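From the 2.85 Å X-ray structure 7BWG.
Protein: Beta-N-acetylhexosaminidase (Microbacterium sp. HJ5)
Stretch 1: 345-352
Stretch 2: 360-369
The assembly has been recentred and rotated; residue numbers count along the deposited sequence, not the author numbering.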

ATOM      1  N   LYS A 345      -3.823   2.599   8.424  1.00 21.72           N
ATOM      2  CA  LYS A 345      -5.193   2.595   7.937  1.00 19.07           C
ATOM      3  C   LYS A 345      -6.173   2.665   9.100  1.00 20.84           C
ATOM      4  O   LYS A 345      -5.830   2.385  10.253  1.00 22.69           O
ATOM      5  CB  LYS A 345      -5.475   1.340   7.103  1.00 20.31           C
ATOM      6  CG  LYS A 345      -4.582   1.183   5.886  1.00 23.30           C
ATOM      7  CD  LYS A 345      -4.825   2.291   4.877  1.00 22.39           C
ATOM      8  CE  LYS A 345      -4.119   2.003   3.564  1.00 17.88           C
ATOM      9  NZ  LYS A 345      -4.261   3.131   2.604  1.00 22.07           N
ATOM     10  N   THR A 346      -7.405   3.048   8.780  1.00 21.42           N
ATOM     11  CA  THR A 346      -8.487   3.036   9.755  1.00 20.08           C
ATOM     12  C   THR A 346      -9.202   1.694   9.688  1.00 20.96           C
ATOM     13  O   THR A 346      -9.738   1.345   8.627  1.00 21.92           O
ATOM     14  CB  THR A 346      -9.470   4.165   9.489  1.00 21.39           C
ATOM     15  OG1 THR A 346      -8.863   5.420   9.818  1.00 23.56           O
ATOM     16  CG2 THR A 346     -10.730   3.983  10.327  1.00 19.34           C
ATOM     17  N   PRO A 347      -9.235   0.920  10.767  1.00 20.14           N
ATOM     18  CA  PRO A 347      -9.869  -0.399  10.709  1.00 19.36           C
ATOM     19  C   PRO A 347     -11.380  -0.311  10.847  1.00 20.10           C
ATOM     20  O   PRO A 347     -11.921   0.533  11.565  1.00 19.91           O
ATOM     21  CB  PRO A 347      -9.249  -1.146  11.898  1.00 19.54           C
ATOM     22  CG  PRO A 347      -8.634  -0.083  12.784  1.00 21.13           C
ATOM     23  CD  PRO A 347      -8.769   1.257  12.121  1.00 19.12           C
ATOM     24  N   VAL A 348     -12.061  -1.205  10.134  1.00 22.61           N
ATOM     25  CA  VAL A 348     -13.516  -1.288  10.147  1.00 23.13           C
ATOM     26  C   VAL A 348     -13.919  -2.674  10.628  1.00 26.55           C
ATOM     27  O   VAL A 348     -13.254  -3.668  10.317  1.00 27.84           O
ATOM     28  CB  VAL A 348     -14.123  -0.992   8.760  1.00 19.83           C
ATOM     29  CG1 VAL A 348     -15.593  -0.621   8.892  1.00 21.51           C
ATOM     30  CG2 VAL A 348     -13.350   0.117   8.065  1.00 19.61           C
ATOM     31  N   ALA A 349     -15.008  -2.737  11.390  1.00 21.22           N
ATOM     32  CA  ALA A 349     -15.496  -3.998  11.928  1.00 24.30           C
ATOM     33  C   ALA A 349     -17.009  -3.925  12.066  1.00 27.55           C
ATOM     34  O   ALA A 349     -17.613  -2.858  11.956  1.00 30.53           O
ATOM     35  CB  ALA A 349     -14.841  -4.325  13.274  1.00 28.47           C
ATOM     36  N   TRP A 350     -17.622  -5.082  12.302  1.00 27.64           N
ATOM     37  CA  TRP A 350     -19.044  -5.118  12.596  1.00 24.81           C
ATOM     38  C   TRP A 350     -19.285  -4.715  14.048  1.00 28.38           C
ATOM     39  O   TRP A 350     -18.399  -4.812  14.902  1.00 29.87           O
ATOM     40  CB  TRP A 350     -19.616  -6.508  12.311  1.00 28.30           C
ATOM     41  CG  TRP A 350     -19.498  -6.904  10.867  1.00 27.25           C
ATOM     42  CD1 TRP A 350     -18.597  -7.770  10.320  1.00 29.41           C
ATOM     43  CD2 TRP A 350     -20.308  -6.434   9.784  1.00 25.89           C
ATOM     44  NE1 TRP A 350     -18.797  -7.870   8.965  1.00 26.46           N
ATOM     45  CE2 TRP A 350     -19.843  -7.059   8.612  1.00 28.25           C
ATOM     46  CE3 TRP A 350     -21.384  -5.549   9.693  1.00 27.09           C
ATOM     47  CZ2 TRP A 350     -20.417  -6.825   7.367  1.00 26.64           C
ATOM     48  CZ3 TRP A 350     -21.949  -5.316   8.460  1.00 28.60           C
ATOM     49  CH2 TRP A 350     -21.468  -5.952   7.315  1.00 25.70           C
ATOM     50  N   HIS A 351     -20.507  -4.248  14.322  1.00 29.24           N
ATOM     51  CA  HIS A 351     -20.807  -3.674  15.630  1.00 27.04           C
ATOM     52  C   HIS A 351     -20.692  -4.691  16.759  1.00 29.85           C
ATOM     53  O   HIS A 351     -20.562  -4.293  17.922  1.00 32.62           O
ATOM     54  CB  HIS A 351     -22.206  -3.051  15.628  1.00 27.96           C
ATOM     55  CG  HIS A 351     -23.316  -4.046  15.769  1.00 28.60           C
ATOM     56  ND1 HIS A 351     -23.972  -4.587  14.685  1.00 26.38           N
ATOM     57  CD2 HIS A 351     -23.891  -4.592  16.867  1.00 29.36           C
ATOM     58  CE1 HIS A 351     -24.901  -5.426  15.109  1.00 29.36           C
ATOM     59  NE2 HIS A 351     -24.870  -5.448  16.429  1.00 27.31           N
ATOM     60  N   GLU A 352     -20.724  -5.987  16.448  1.00 26.99           N
ATOM     61  CA  GLU A 352     -20.619  -7.019  17.474  1.00 22.92           C
ATOM     62  C   GLU A 352     -19.240  -7.091  18.114  1.00 26.49           C
ATOM     63  O   GLU A 352     -19.042  -7.913  19.017  1.00 24.64           O
ATOM     64  CB  GLU A 352     -20.985  -8.383  16.882  1.00 24.73           C
ATOM     65  N   ALA A 360      -8.606   1.654  18.640  1.00 29.22           N
ATOM     66  CA  ALA A 360      -8.895   3.044  18.969  1.00 32.68           C
ATOM     67  C   ALA A 360      -9.329   3.757  17.699  1.00 30.36           C
ATOM     68  O   ALA A 360      -8.574   3.799  16.723  1.00 31.02           O
ATOM     69  CB  ALA A 360      -7.675   3.735  19.588  1.00 39.09           C
ATOM     70  N   GLY A 361     -10.540   4.308  17.710  1.00 30.23           N
ATOM     71  CA  GLY A 361     -11.045   5.009  16.546  1.00 23.53           C
ATOM     72  C   GLY A 361     -11.507   4.115  15.419  1.00 23.28           C
ATOM     73  O   GLY A 361     -11.572   4.565  14.272  1.00 28.60           O
ATOM     74  N   ALA A 362     -11.836   2.860  15.712  1.00 21.83           N
ATOM     75  CA  ALA A 362     -12.246   1.927  14.672  1.00 22.10           C
ATOM     76  C   ALA A 362     -13.642   2.263  14.159  1.00 22.62           C
ATOM     77  O   ALA A 362     -14.523   2.671  14.921  1.00 28.74           O
ATOM     78  CB  ALA A 362     -12.212   0.493  15.200  1.00 18.93           C
ATOM     79  N   THR A 363     -13.834   2.080  12.856  1.00 22.29           N
ATOM     80  CA  THR A 363     -15.085   2.357  12.166  1.00 23.85           C
ATOM     81  C   THR A 363     -15.935   1.085  12.106  1.00 26.15           C
ATOM     82  O   THR A 363     -15.423  -0.032  12.203  1.00 21.26           O
ATOM     83  CB  THR A 363     -14.781   2.917  10.770  1.00 24.97           C
ATOM     84  OG1 THR A 363     -14.286   4.256  10.903  1.00 33.46           O
ATOM     85  CG2 THR A 363     -16.006   2.944   9.873  1.00 18.16           C
ATOM     86  N   VAL A 364     -17.253   1.259  11.990  1.00 29.67           N
ATOM     87  CA  VAL A 364     -18.191   0.167  12.225  1.00 29.36           C
ATOM     88  C   VAL A 364     -19.294   0.151  11.177  1.00 30.73           C
ATOM     89  O   VAL A 364     -19.768   1.202  10.738  1.00 29.47           O
ATOM     90  CB  VAL A 364     -18.805   0.279  13.631  1.00 28.06           C
ATOM     91  CG1 VAL A 364     -20.044  -0.599  13.759  1.00 29.68           C
ATOM     92  CG2 VAL A 364     -17.772  -0.083  14.648  1.00 26.90           C
ATOM     93  N   GLY A 365     -19.698  -1.054  10.773  1.00 27.33           N
ATOM     94  CA  GLY A 365     -20.975  -1.252  10.117  1.00 25.42           C
ATOM     95  C   GLY A 365     -21.986  -1.885  11.055  1.00 27.07           C
ATOM     96  O   GLY A 365     -21.991  -3.106  11.225  1.00 27.11           O
ATOM     97  N   GLN A 366     -22.831  -1.077  11.695  1.00 29.19           N
ATOM     98  CA  GLN A 366     -23.929  -1.628  12.483  1.00 26.63           C
ATOM     99  C   GLN A 366     -24.916  -2.331  11.562  1.00 22.95           C
ATOM    100  O   GLN A 366     -25.436  -1.726  10.620  1.00 18.37           O
ATOM    101  CB  GLN A 366     -24.629  -0.522  13.272  1.00 22.87           C
ATOM    102  CG  GLN A 366     -25.959  -0.929  13.900  1.00 24.45           C
ATOM    103  CD  GLN A 366     -25.891  -1.051  15.408  1.00 29.95           C
ATOM    104  OE1 GLN A 366     -25.051  -0.430  16.057  1.00 38.38           O
ATOM    105  NE2 GLN A 366     -26.793  -1.841  15.978  1.00 29.59           N
ATOM    106  N   TYR A 367     -25.170  -3.612  11.825  1.00 24.88           N
ATOM    107  CA  TYR A 367     -25.981  -4.428  10.933  1.00 24.22           C
ATOM    108  C   TYR A 367     -27.300  -4.875  11.547  1.00 23.22           C
ATOM    109  O   TYR A 367     -28.086  -5.537  10.865  1.00 24.60           O
ATOM    110  CB  TYR A 367     -25.179  -5.650  10.459  1.00 28.97           C
ATOM    111  CG  TYR A 367     -25.087  -6.798  11.445  1.00 29.84           C
ATOM    112  CD1 TYR A 367     -26.068  -7.783  11.494  1.00 30.52           C
ATOM    113  CD2 TYR A 367     -24.003  -6.913  12.306  1.00 27.07           C
ATOM    114  CE1 TYR A 367     -25.985  -8.832  12.387  1.00 30.92           C
ATOM    115  CE2 TYR A 367     -23.911  -7.964  13.201  1.00 32.17           C
ATOM    116  CZ  TYR A 367     -24.904  -8.919  13.238  1.00 36.69           C
ATOM    117  OH  TYR A 367     -24.816  -9.965  14.127  1.00 38.59           O
ATOM    118  N   TRP A 368     -27.570  -4.528  12.802  1.00 25.78           N
ATOM    119  CA  TRP A 368     -28.796  -4.964  13.450  1.00 30.37           C
ATOM    120  C   TRP A 368     -29.979  -4.102  13.013  1.00 24.49           C
ATOM    121  O   TRP A 368     -29.826  -3.059  12.373  1.00 26.18           O
ATOM    122  CB  TRP A 368     -28.645  -4.918  14.967  1.00 37.33           C
ATOM    123  N   GLY A 369     -31.175  -4.552  13.389  1.00 27.57           N
ATOM    124  CA  GLY A 369     -32.389  -3.884  12.959  1.00 27.24           C
ATOM    125  C   GLY A 369     -32.457  -2.441  13.421  1.00 32.55           C
ATOM    126  O   GLY A 369     -31.804  -2.027  14.380  1.00 32.53           O
TER

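Two neighbouring strands, 346-350 and 363-366, run in the same direction, their axes 23° apart and 4.5 Å at closest approach. The register is regular: V348 pairs with T363, A349 with V364 and W350 with G365.

Three backbone hydrogen bonds hold this parallel ladder. T363 N donates to P347 O (2.8 Å), A349 N to T363 O (2.9 Å), and G365 N to A349 O (3.0 Å). A349 thus uses both its amide and its carbonyl, reaching T363 and G365, the residues flanking its partner V364, as parallel pairing requires. Two carbonyls also receive CA-H...O contacts: V348 CA lies 3.1 Å from T363 O, and V364 CA lies 3.1 Å from A349 O.

Side chains sort by sheet face. V348 and T363 share one face, where V348 CG1 meets T363 CG2 at 3.7 Å, methyl against methyl. T346 CG2 approaches T363 OG1 at 3.6 Å. A349 and V364 point to the other face; there V364 CG1 packs 3.8 Å from H351 CB.

W350 lies on the V348 face, opposite a residue with no side chain. A CB on G365 would sit about 3.4 Å from W350 CZ3, a tight fit, so the bare backbone leaves room for the indole. The ring's edge meets G365 O, with W350 CE3 only 2.9 Å away, and W350 CZ3 packs against Y367 CB at 3.8 Å.

Past the ladder, H351 turns its side chain toward the second stretch and contributes the largest covered area. Y367 N donates to H351 ND1 (3.3 Å) with a nearly straight 170° angle, so an imidazole nitrogen extends the bonding where the backbone pairing stops. H351 CE1 lies over one face of the Y367 ring, 3.3 Å from Y367 CD2, with the ring planes at 42°.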